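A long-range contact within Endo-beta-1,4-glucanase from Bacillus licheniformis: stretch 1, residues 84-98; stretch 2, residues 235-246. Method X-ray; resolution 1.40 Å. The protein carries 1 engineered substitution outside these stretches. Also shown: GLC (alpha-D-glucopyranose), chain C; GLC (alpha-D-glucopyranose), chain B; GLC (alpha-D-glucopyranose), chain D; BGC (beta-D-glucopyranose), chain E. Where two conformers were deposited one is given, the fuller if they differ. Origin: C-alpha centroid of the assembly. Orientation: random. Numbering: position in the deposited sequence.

Stretch 1 84-98: STVKAYPSIVSGWHW
Stretch 2 (235-246) VSSVEFGTEVFG

The strand that ends at G95 runs antiparallel to the strand that passes through 235-241, their axes 4.4 Å apart at closest and 170° apart in direction. S91 faces G241 (CA to CA 3.8 Å), V93 faces E239 (CA to CA 4.5 Å) and G95 faces S237 (CA to CA 4.4 Å); between them lie the hydrogen-bonded pairs I92-F240 and S94-V238, whose CA atoms are 5.3 Å apart in each case. These pairs satisfy their backbone polar groups reciprocally. I92 N donates to F240 O (2.8 Å) and F240 N to I92 O (2.9 Å); S94 N donates to V238 O (2.9 Å) and V238 N to S94 O (3.0 Å). W96 N continues the ladder to S236 O (3.0 Å), and T242 N extends it the other way to P90 O (3.0 Å). Proline, lacking an amide proton, still serves here as an acceptor.

Farther along, A88 pairs with V244 in a single bridge: V244 N donates to A88 O (3.0 Å). A88 N is buried without a partner, whereas K87 N reaches V244 O (2.8 Å). The CA-to-CB bond of K87 points toward stretch 2, and the chain (chi1 to chi4 m, m, t, m) curls so that NZ donates to F245 O (2.8 Å), T85 O (2.8 Å) and T85 OG1 (3.1 Å); an ammonium group suits this cluster of oxygens. Separately, V86 CG2 packs on F245 CE2 (3.5 Å).

Two glycines fit tight places. G95 (phi/psi 99/-134) has backbone angles that call for glycine, and a CB would lie 2.4 Å from S236 O. At G241 a CB would come within 2.1 Å of P90 O and 2.6 Å of S91 CB.

I92, S94, V238 and F240 share one face of the sheet; S91, V93 and E239 share the other. E239 (chi1 m, chi2 t, chi3 -2°) is the most extensively covered residue. H97 ND1 donates to E239 OE2 (2.6 Å, 166°), with the carboxylate at the imidazole edge, while a water donates to both E239 OE1 and S91 OG (2.8 Å each). S91 OG, in rotamer p, gives its own proton to Y89 O (2.7 Å). S237 OG is 3.0 Å from both W96 O and E239 OE2, so its single proton has two candidate acceptors.

Bound sugars engage H97 and E243, as befits a glucanase; Y89 OH, W96 NE1, S236 OG and T242 OG1 are satisfied elsewhere in the structure. H97 NE2 donates to O3 of chain D glucose (2.8 Å), so both imidazole nitrogens are engaged. E243 accepts at OE1 from O3 of chain C glucose (2.6 Å) and at OE2 from O6 of chain B glucose (2.8 Å).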

ATOM      1  N   SER A  84       4.537 -22.976  14.424  1.00 13.61           N
ATOM      2  CA  SER A  84       3.373 -23.404  15.194  1.00 14.14           C
ATOM      3  C   SER A  84       2.921 -22.387  16.249  1.00 14.93           C
ATOM      4  O   SER A  84       2.034 -22.653  17.038  1.00 16.79           O
ATOM      5  CB  SER A  84       3.695 -24.741  15.879  0.50 15.61           C
ATOM      6  OG  SER A  84       4.672 -24.524  16.867  0.50 18.01           O
ATOM      7  N   THR A  85       3.482 -21.188  16.230  1.00 14.59           N
ATOM      8  CA  THR A  85       3.063 -20.148  17.127  1.00 14.59           C
ATOM      9  C   THR A  85       1.854 -19.409  16.551  1.00 12.48           C
ATOM     10  O   THR A  85       1.777 -19.156  15.366  1.00 12.42           O
ATOM     11  CB  THR A  85       4.185 -19.175  17.380  1.00 15.77           C
ATOM     12  OG1 THR A  85       4.485 -18.531  16.184  1.00 18.47           O
ATOM     13  CG2 THR A  85       5.465 -19.817  17.898  1.00 19.16           C
ATOM     14  N   VAL A  86       0.914 -19.036  17.398  1.00 11.30           N
ATOM     15  CA  VAL A  86      -0.185 -18.183  16.974  1.00 10.82           C
ATOM     16  C   VAL A  86       0.351 -16.775  16.699  1.00 10.17           C
ATOM     17  O   VAL A  86       0.980 -16.189  17.576  1.00 11.09           O
ATOM     18  CB  VAL A  86      -1.291 -18.127  18.050  1.00 10.30           C
ATOM     19  CG1 VAL A  86      -2.375 -17.117  17.653  1.00 11.35           C
ATOM     20  CG2 VAL A  86      -1.914 -19.506  18.274  1.00 12.37           C
ATOM     21  N   LYS A  87       0.157 -16.280  15.467  1.00  9.22           N
ATOM     22  CA  LYS A  87       0.611 -14.943  15.125  1.00  9.16           C
ATOM     23  C   LYS A  87      -0.385 -13.864  15.509  1.00  9.66           C
ATOM     24  O   LYS A  87       0.006 -12.748  15.859  1.00  9.82           O
ATOM     25  CB  LYS A  87       0.904 -14.812  13.637  1.00  9.78           C
ATOM     26  CG  LYS A  87       1.868 -15.886  13.073  1.00  9.60           C
ATOM     27  CD  LYS A  87       3.118 -16.085  13.903  1.00 10.40           C
ATOM     28  CE  LYS A  87       4.103 -17.103  13.288  1.00 10.79           C
ATOM     29  NZ  LYS A  87       3.527 -18.503  13.259  1.00 10.95           N
ATOM     30  N   ALA A  88      -1.668 -14.202  15.410  1.00  9.32           N
ATOM     31  CA  ALA A  88      -2.724 -13.208  15.509  1.00  8.31           C
ATOM     32  C   ALA A  88      -4.043 -13.895  15.832  1.00  9.06           C
ATOM     33  O   ALA A  88      -4.209 -15.095  15.535  1.00  9.76           O
ATOM     34  CB  ALA A  88      -2.838 -12.437  14.162  1.00 10.39           C
ATOM     35  N   TYR A  89      -4.973 -13.127  16.417  1.00  8.82           N
ATOM     36  CA  TYR A  89      -6.331 -13.586  16.661  1.00  8.71           C
ATOM     37  C   TYR A  89      -7.281 -12.432  16.340  1.00  8.32           C
ATOM     38  O   TYR A  89      -7.947 -11.887  17.228  1.00  9.04           O
ATOM     39  CB  TYR A  89      -6.474 -14.045  18.103  1.00  9.16           C
ATOM     40  CG  TYR A  89      -7.842 -14.589  18.517  1.00 10.01           C
ATOM     41  CD1 TYR A  89      -8.436 -15.672  17.863  1.00 10.11           C
ATOM     42  CD2 TYR A  89      -8.565 -14.006  19.539  1.00  9.15           C
ATOM     43  CE1 TYR A  89      -9.650 -16.209  18.277  1.00 10.24           C
ATOM     44  CE2 TYR A  89      -9.785 -14.520  19.954  1.00 10.27           C
ATOM     45  CZ  TYR A  89     -10.355 -15.574  19.271  1.00  9.14           C
ATOM     46  OH  TYR A  89     -11.546 -16.083  19.727  1.00 10.52           O
ATOM     47  N   PRO A  90      -7.355 -12.049  15.061  1.00  8.77           N
ATOM     48  CA  PRO A  90      -8.415 -11.104  14.683  1.00  8.30           C
ATOM     49  C   PRO A  90      -9.746 -11.708  15.123  1.00  8.39           C
ATOM     50  O   PRO A  90      -9.972 -12.916  14.976  1.00  9.17           O
ATOM     51  CB  PRO A  90      -8.303 -11.022  13.144  1.00  9.11           C
ATOM     52  CG  PRO A  90      -7.604 -12.337  12.755  1.00  8.51           C
ATOM     53  CD  PRO A  90      -6.641 -12.597  13.903  1.00  8.81           C
ATOM     54  N   SER A  91     -10.617 -10.878  15.680  1.00  8.22           N
ATOM     55  CA  SER A  91     -11.726 -11.381  16.447  1.00  9.17           C
ATOM     56  C   SER A  91     -12.747 -10.310  16.715  1.00  9.08           C
ATOM     57  O   SER A  91     -12.480  -9.110  16.570  1.00 10.13           O
ATOM     58  CB  SER A  91     -11.199 -11.934  17.768  1.00 10.39           C
ATOM     59  OG  SER A  91     -10.285 -11.026  18.360  1.00 10.03           O
ATOM     60  N   ILE A  92     -13.950 -10.764  17.088  1.00  9.24           N
ATOM     61  CA  ILE A  92     -14.950  -9.923  17.731  1.00  9.90           C
ATOM     62  C   ILE A  92     -14.888 -10.163  19.225  1.00  9.34           C
ATOM     63  O   ILE A  92     -14.877 -11.310  19.654  1.00 10.41           O
ATOM     64  CB  ILE A  92     -16.370 -10.211  17.217  1.00  9.38           C
ATOM     65  CG1 ILE A  92     -16.431 -10.078  15.705  1.00 11.44           C
ATOM     66  CG2 ILE A  92     -17.374  -9.308  17.930  1.00 11.60           C
ATOM     67  CD1 ILE A  92     -17.751 -10.646  15.082  1.00 13.33           C
ATOM     68  N   VAL A  93     -14.919  -9.082  20.003  1.00  9.41           N
ATOM     69  CA  VAL A  93     -14.876  -9.118  21.477  1.00  9.95           C
ATOM     70  C   VAL A  93     -16.213  -8.658  21.985  1.00 10.58           C
ATOM     71  O   VAL A  93     -16.665  -7.564  21.650  1.00 11.31           O
ATOM     72  CB  VAL A  93     -13.735  -8.230  22.039  1.00  9.79           C
ATOM     73  CG1 VAL A  93     -13.770  -8.124  23.567  1.00 11.38           C
ATOM     74  CG2 VAL A  93     -12.393  -8.736  21.556  1.00 11.13           C
ATOM     75  N   SER A  94     -16.790  -9.409  22.923  1.00 10.96           N
ATOM     76  CA  SER A  94     -17.787  -8.929  23.879  1.00 11.28           C
ATOM     77  C   SER A  94     -17.285  -9.059  25.287  1.00 11.25           C
ATOM     78  O   SER A  94     -16.835 -10.130  25.656  1.00 12.21           O
ATOM     79  CB  SER A  94     -19.068  -9.747  23.705  1.00 12.56           C
ATOM     80  OG  SER A  94     -20.102  -9.121  24.453  1.00 14.03           O
ATOM     81  N   GLY A  95     -17.350  -7.994  26.064  1.00 11.32           N
ATOM     82  CA  GLY A  95     -16.852  -7.994  27.416  1.00 11.67           C
ATOM     83  C   GLY A  95     -15.501  -7.381  27.541  1.00 11.95           C
ATOM     84  O   GLY A  95     -15.237  -6.293  27.015  1.00 12.05           O
ATOM     85  N   TRP A  96     -14.642  -8.068  28.281  1.00 12.42           N
ATOM     86  CA  TRP A  96     -13.311  -7.593  28.620  1.00 11.77           C
ATOM     87  C   TRP A  96     -12.238  -8.120  27.641  1.00 11.37           C
ATOM     88  O   TRP A  96     -12.337  -9.228  27.134  1.00 12.64           O
ATOM     89  CB  TRP A  96     -12.991  -8.043  30.064  1.00 12.33           C
ATOM     90  CG  TRP A  96     -11.592  -7.898  30.542  1.00 12.37           C
ATOM     91  CD1 TRP A  96     -11.087  -6.889  31.283  1.00 12.90           C
ATOM     92  CD2 TRP A  96     -10.530  -8.859  30.394  1.00 12.00           C
ATOM     93  NE1 TRP A  96      -9.774  -7.112  31.570  1.00 13.51           N
ATOM     94  CE2 TRP A  96      -9.396  -8.319  31.033  1.00 12.86           C
ATOM     95  CE3 TRP A  96     -10.415 -10.089  29.738  1.00 12.55           C
ATOM     96  CZ2 TRP A  96      -8.181  -8.996  31.093  1.00 13.03           C
ATOM     97  CZ3 TRP A  96      -9.209 -10.740  29.744  1.00 12.56           C
ATOM     98  CH2 TRP A  96      -8.105 -10.200  30.420  1.00 12.17           C
ATOM     99  N   HIS A  97     -11.171  -7.353  27.406  1.00 11.86           N
ATOM    100  CA  HIS A  97      -9.979  -7.912  26.765  1.00 11.90           C
ATOM    101  C   HIS A  97      -8.761  -7.072  27.125  1.00 12.30           C
ATOM    102  O   HIS A  97      -8.364  -6.170  26.397  1.00 12.36           O
ATOM    103  CB  HIS A  97     -10.106  -8.016  25.247  1.00 11.46           C
ATOM    104  CG  HIS A  97      -8.978  -8.790  24.646  1.00 11.08           C
ATOM    105  ND1 HIS A  97      -9.071 -10.145  24.409  1.00 10.55           N
ATOM    106  CD2 HIS A  97      -7.706  -8.431  24.355  1.00 11.59           C
ATOM    107  CE1 HIS A  97      -7.897 -10.573  23.968  1.00 11.26           C
ATOM    108  NE2 HIS A  97      -7.049  -9.553  23.928  1.00 11.55           N
ATOM    109  N   TRP A  98      -8.195  -7.328  28.300  1.00 12.44           N
ATOM    110  CA  TRP A  98      -7.115  -6.506  28.848  1.00 13.04           C
ATOM    111  C   TRP A  98      -7.473  -5.025  28.706  1.00 13.52           C
ATOM    112  O   TRP A  98      -6.678  -4.199  28.267  1.00 14.23           O
ATOM    113  CB  TRP A  98      -5.784  -6.864  28.195  1.00 13.89           C
ATOM    114  CG  TRP A  98      -5.195  -8.146  28.753  1.00 14.11           C
ATOM    115  CD1 TRP A  98      -4.314  -8.233  29.794  1.00 15.63           C
ATOM    116  CD2 TRP A  98      -5.439  -9.487  28.329  1.00 13.63           C
ATOM    117  NE1 TRP A  98      -3.987  -9.538  30.021  1.00 15.91           N
ATOM    118  CE2 TRP A  98      -4.671 -10.334  29.150  1.00 14.79           C
ATOM    119  CE3 TRP A  98      -6.242 -10.059  27.353  1.00 12.77           C
ATOM    120  CZ2 TRP A  98      -4.675 -11.706  29.006  1.00 15.03           C
ATOM    121  CZ3 TRP A  98      -6.258 -11.422  27.232  1.00 14.94           C
ATOM    122  CH2 TRP A  98      -5.480 -12.228  28.060  1.00 14.86           C
ATOM    123  N   VAL A 235     -17.378 -15.235  34.187  1.00 13.55           N
ATOM    124  CA  VAL A 235     -17.103 -15.097  32.770  1.00 13.52           C
ATOM    125  C   VAL A 235     -16.926 -13.606  32.460  1.00 13.39           C
ATOM    126  O   VAL A 235     -17.790 -12.784  32.758  1.00 13.55           O
ATOM    127  CB  VAL A 235     -18.196 -15.725  31.906  1.00 14.36           C
ATOM    128  CG1 VAL A 235     -17.902 -15.527  30.415  1.00 13.72           C
ATOM    129  CG2 VAL A 235     -18.430 -17.212  32.271  1.00 15.78           C
ATOM    130  N   SER A 236     -15.769 -13.263  31.900  1.00 12.74           N
ATOM    131  CA  SER A 236     -15.378 -11.886  31.631  1.00 12.43           C
ATOM    132  C   SER A 236     -15.581 -11.465  30.173  1.00 11.72           C
ATOM    133  O   SER A 236     -15.741 -10.291  29.903  1.00 12.59           O
ATOM    134  CB  SER A 236     -13.915 -11.689  31.978  1.00 13.17           C
ATOM    135  OG  SER A 236     -13.669 -12.096  33.296  1.00 14.39           O
ATOM    136  N   SER A 237     -15.551 -12.425  29.267  1.00 12.33           N
ATOM    137  CA  SER A 237     -15.481 -12.154  27.822  1.00 12.01           C
ATOM    138  C   SER A 237     -15.970 -13.346  27.055  1.00 11.65           C
ATOM    139  O   SER A 237     -15.675 -14.480  27.439  1.00 12.95           O
ATOM    140  CB  SER A 237     -13.985 -11.885  27.507  0.50 13.71           C
ATOM    141  OG  SER A 237     -13.725 -11.641  26.154  0.50 18.34           O
ATOM    142  N   VAL A 238     -16.637 -13.104  25.911  1.00 11.15           N
ATOM    143  CA  VAL A 238     -16.812 -14.083  24.853  1.00 10.38           C
ATOM    144  C   VAL A 238     -16.324 -13.416  23.585  1.00 10.71           C
ATOM    145  O   VAL A 238     -16.812 -12.343  23.207  1.00 11.44           O
ATOM    146  CB  VAL A 238     -18.264 -14.551  24.697  1.00 10.92           C
ATOM    147  CG1 VAL A 238     -18.441 -15.429  23.482  1.00 12.64           C
ATOM    148  CG2 VAL A 238     -18.728 -15.266  25.985  1.00 12.42           C
ATOM    149  N   GLU A 239     -15.347 -14.054  22.971  1.00 10.39           N
ATOM    150  CA  GLU A 239     -14.726 -13.570  21.744  1.00 10.38           C
ATOM    151  C   GLU A 239     -14.870 -14.631  20.672  1.00 10.30           C
ATOM    152  O   GLU A 239     -14.946 -15.828  20.995  1.00 10.81           O
ATOM    153  CB  GLU A 239     -13.234 -13.269  21.963  1.00 10.45           C
ATOM    154  CG  GLU A 239     -12.954 -12.499  23.219  1.00 10.68           C
ATOM    155  CD  GLU A 239     -11.530 -12.066  23.432  1.00 11.30           C
ATOM    156  OE1 GLU A 239     -10.651 -12.382  22.609  1.00 11.57           O
ATOM    157  OE2 GLU A 239     -11.296 -11.402  24.470  1.00 11.86           O
ATOM    158  N   PHE A 240     -14.875 -14.243  19.409  1.00 10.09           N
ATOM    159  CA  PHE A 240     -14.867 -15.199  18.308  1.00  9.76           C
ATOM    160  C   PHE A 240     -13.901 -14.688  17.267  1.00  9.42           C
ATOM    161  O   PHE A 240     -13.980 -13.524  16.858  1.00 10.17           O
ATOM    162  CB  PHE A 240     -16.237 -15.351  17.663  1.00 10.37           C
ATOM    163  CG  PHE A 240     -16.243 -16.299  16.491  1.00 11.02           C
ATOM    164  CD1 PHE A 240     -16.135 -15.825  15.211  1.00 12.54           C
ATOM    165  CD2 PHE A 240     -16.305 -17.670  16.687  1.00 10.94           C
ATOM    166  CE1 PHE A 240     -16.091 -16.705  14.137  1.00 13.28           C
ATOM    167  CE2 PHE A 240     -16.246 -18.542  15.639  1.00 13.35           C
ATOM    168  CZ  PHE A 240     -16.161 -18.062  14.354  1.00 13.55           C
ATOM    169  N   GLY A 241     -12.986 -15.547  16.827  1.00  9.27           N
ATOM    170  CA  GLY A 241     -12.048 -15.108  15.812  1.00  9.95           C
ATOM    171  C   GLY A 241     -11.293 -16.234  15.202  1.00  9.22           C
ATOM    172  O   GLY A 241     -11.695 -17.404  15.342  1.00 10.89           O
ATOM    173  N   THR A 242     -10.256 -15.897  14.441  1.00  8.57           N
ATOM    174  CA  THR A 242      -9.427 -16.891  13.779  1.00  9.07           C
ATOM    175  C   THR A 242      -8.019 -16.785  14.312  1.00  9.17           C
ATOM    176  O   THR A 242      -7.342 -15.805  14.054  1.00  9.93           O
ATOM    177  CB  THR A 242      -9.437 -16.723  12.259  1.00  9.13           C
ATOM    178  OG1 THR A 242      -8.975 -15.404  11.942  1.00  9.73           O
ATOM    179  CG2 THR A 242     -10.811 -16.900  11.625  1.00  9.82           C
ATOM    180  N   GLU A 243      -7.516 -17.804  15.005  1.00  9.49           N
ATOM    181  CA  GLU A 243      -6.078 -17.841  15.292  1.00  9.54           C
ATOM    182  C   GLU A 243      -5.395 -18.222  14.014  1.00  8.93           C
ATOM    183  O   GLU A 243      -5.764 -19.208  13.367  1.00 10.46           O
ATOM    184  CB  GLU A 243      -5.715 -18.862  16.363  1.00 10.00           C
ATOM    185  CG  GLU A 243      -6.279 -18.563  17.747  1.00 10.08           C
ATOM    186  CD  GLU A 243      -5.781 -19.512  18.808  1.00 11.54           C
ATOM    187  OE1 GLU A 243      -6.057 -20.708  18.721  1.00 12.89           O
ATOM    188  OE2 GLU A 243      -5.095 -19.054  19.740  1.00 14.18           O
ATOM    189  N   VAL A 244      -4.409 -17.421  13.593  1.00  9.14           N
ATOM    190  CA  VAL A 244      -3.682 -17.687  12.374  1.00  8.51           C
ATOM    191  C   VAL A 244      -2.236 -17.999  12.731  1.00  9.20           C
ATOM    192  O   VAL A 244      -1.579 -17.240  13.454  1.00  9.97           O
ATOM    193  CB  VAL A 244      -3.716 -16.519  11.382  1.00  9.42           C
ATOM    194  CG1 VAL A 244      -2.928 -16.932  10.107  1.00 10.93           C
ATOM    195  CG2 VAL A 244      -5.171 -16.112  11.064  1.00 10.85           C
ATOM    196  N   PHE A 245      -1.766 -19.168  12.268  1.00  9.49           N
ATOM    197  CA  PHE A 245      -0.422 -19.628  12.429  1.00 10.05           C
ATOM    198  C   PHE A 245       0.406 -19.257  11.199  1.00  9.68           C
ATOM    199  O   PHE A 245       1.562 -18.833  11.292  1.00 10.30           O
ATOM    200  CB  PHE A 245      -0.419 -21.129  12.664  1.00  9.97           C
ATOM    201  CG  PHE A 245      -1.187 -21.559  13.872  1.00 10.69           C
ATOM    202  CD1 PHE A 245      -2.571 -21.722  13.805  1.00 11.51           C
ATOM    203  CD2 PHE A 245      -0.553 -21.780  15.074  1.00 11.82           C
ATOM    204  CE1 PHE A 245      -3.299 -22.110  14.935  1.00 12.60           C
ATOM    205  CE2 PHE A 245      -1.292 -22.213  16.202  1.00 13.50           C
ATOM    206  CZ  PHE A 245      -2.654 -22.373  16.116  1.00 13.30           C
ATOM    207  N   GLY A 246      -0.196 -19.404  10.030  1.00  9.59           N
ATOM    208  CA  GLY A 246       0.435 -18.969   8.790  1.00 10.22           C
ATOM    209  C   GLY A 246      -0.532 -19.026   7.645  1.00  9.47           C
ATOM    210  O   GLY A 246      -1.532 -19.754   7.714  1.00 10.54           O
TER
HETATM  211  C1  GLC C   2      -1.633 -23.512  20.496  1.00 16.65           C
HETATM  212  C2  GLC C   2      -3.137 -23.489  20.364  1.00 14.05           C
HETATM  213  C3  GLC C   2      -3.691 -22.094  20.525  1.00 15.37           C
HETATM  214  C4  GLC C   2      -3.121 -21.380  21.753  1.00 16.78           C
HETATM  215  C5  GLC C   2      -1.594 -21.561  21.775  1.00 17.30           C
HETATM  216  C6  GLC C   2      -1.005 -20.976  23.055  1.00 20.87           C
HETATM  217  O2  GLC C   2      -3.491 -23.959  19.081  1.00 15.17           O
HETATM  218  O3  GLC C   2      -5.087 -22.181  20.655  1.00 15.22           O
HETATM  219  O4  GLC C   2      -3.511 -20.007  21.740  1.00 17.82           O
HETATM  220  O5  GLC C   2      -1.281 -22.934  21.751  1.00 17.36           O
HETATM  221  O6  GLC C   2       0.410 -20.855  22.902  1.00 22.66           O
HETATM  222  C1  GLC B   1      -5.783 -19.281  23.700  0.50 21.68           C
HETATM  223  C2  GLC B   1      -4.663 -18.695  24.556  0.50 21.90           C
HETATM  224  C3  GLC B   1      -4.948 -17.234  24.784  0.50 20.63           C
HETATM  225  C4  GLC B   1      -4.961 -16.526  23.433  0.50 19.70           C
HETATM  226  C5  GLC B   1      -6.075 -17.207  22.627  0.50 19.02           C
HETATM  227  C6  GLC B   1      -6.391 -16.532  21.287  0.50 17.83           C
HETATM  228  O1  GLC B   1      -5.644 -20.657  23.484  0.50 25.97           O
HETATM  229  O2  GLC B   1      -4.528 -19.247  25.847  0.50 21.91           O
HETATM  230  O3  GLC B   1      -3.969 -16.808  25.733  0.50 21.86           O
HETATM  231  O4  GLC B   1      -5.295 -15.165  23.587  0.50 17.91           O
HETATM  232  O5  GLC B   1      -5.747 -18.579  22.460  0.50 21.15           O
HETATM  233  O6  GLC B   1      -5.241 -16.406  20.479  0.50 14.49           O
HETATM  234  C1  GLC D   2      -4.198 -14.234  23.687  1.00 15.78           C
HETATM  235  C2  GLC D   2      -4.838 -12.862  23.604  1.00 17.51           C
HETATM  236  C3  GLC D   2      -3.791 -11.779  23.675  1.00 17.27           C
HETATM  237  C4  GLC D   2      -2.978 -11.996  24.951  1.00 17.46           C
HETATM  238  C5  GLC D   2      -2.366 -13.407  24.936  1.00 19.66           C
HETATM  239  C6  GLC D   2      -1.666 -13.662  26.279  1.00 24.31           C
HETATM  240  O2  GLC D   2      -5.653 -12.696  22.444  1.00 15.80           O
HETATM  241  O3  GLC D   2      -4.435 -10.498  23.569  1.00 17.17           O
HETATM  242  O4  GLC D   2      -1.925 -11.083  25.060  1.00 20.88           O
HETATM  243  O5  GLC D   2      -3.420 -14.349  24.881  1.00 17.31           O
HETATM  244  O6  GLC D   2      -0.266 -13.697  26.119  1.00 32.00           O
HETATM  245  C2  BGC E   3      -1.049  -9.506  26.713  1.00 26.00           C
HETATM  246  C3  BGC E   3      -1.445  -8.198  27.406  1.00 27.25           C
HETATM  247  C4  BGC E   3      -1.973  -7.176  26.418  1.00 26.97           C
HETATM  248  C5  BGC E   3      -3.060  -7.763  25.536  1.00 25.02           C
HETATM  249  C6  BGC E   3      -3.499  -6.865  24.356  1.00 25.19           C
HETATM  250  C1  BGC E   3      -2.223  -9.964  25.894  1.00 23.20           C
HETATM  251  O2  BGC E   3      -0.736 -10.547  27.637  1.00 28.50           O
HETATM  252  O3  BGC E   3      -0.324  -7.632  28.077  1.00 30.30           O
HETATM  253  O4  BGC E   3      -2.588  -6.143  27.170  1.00 29.38           O
HETATM  254  O5  BGC E   3      -2.585  -8.969  24.995  1.00 20.92           O
HETATM  255  O6  BGC E   3      -2.375  -6.376  23.591  1.00 27.24           O
HETATM  256  O   HOH W   1      -9.126 -10.734  20.873  1.00 10.30           O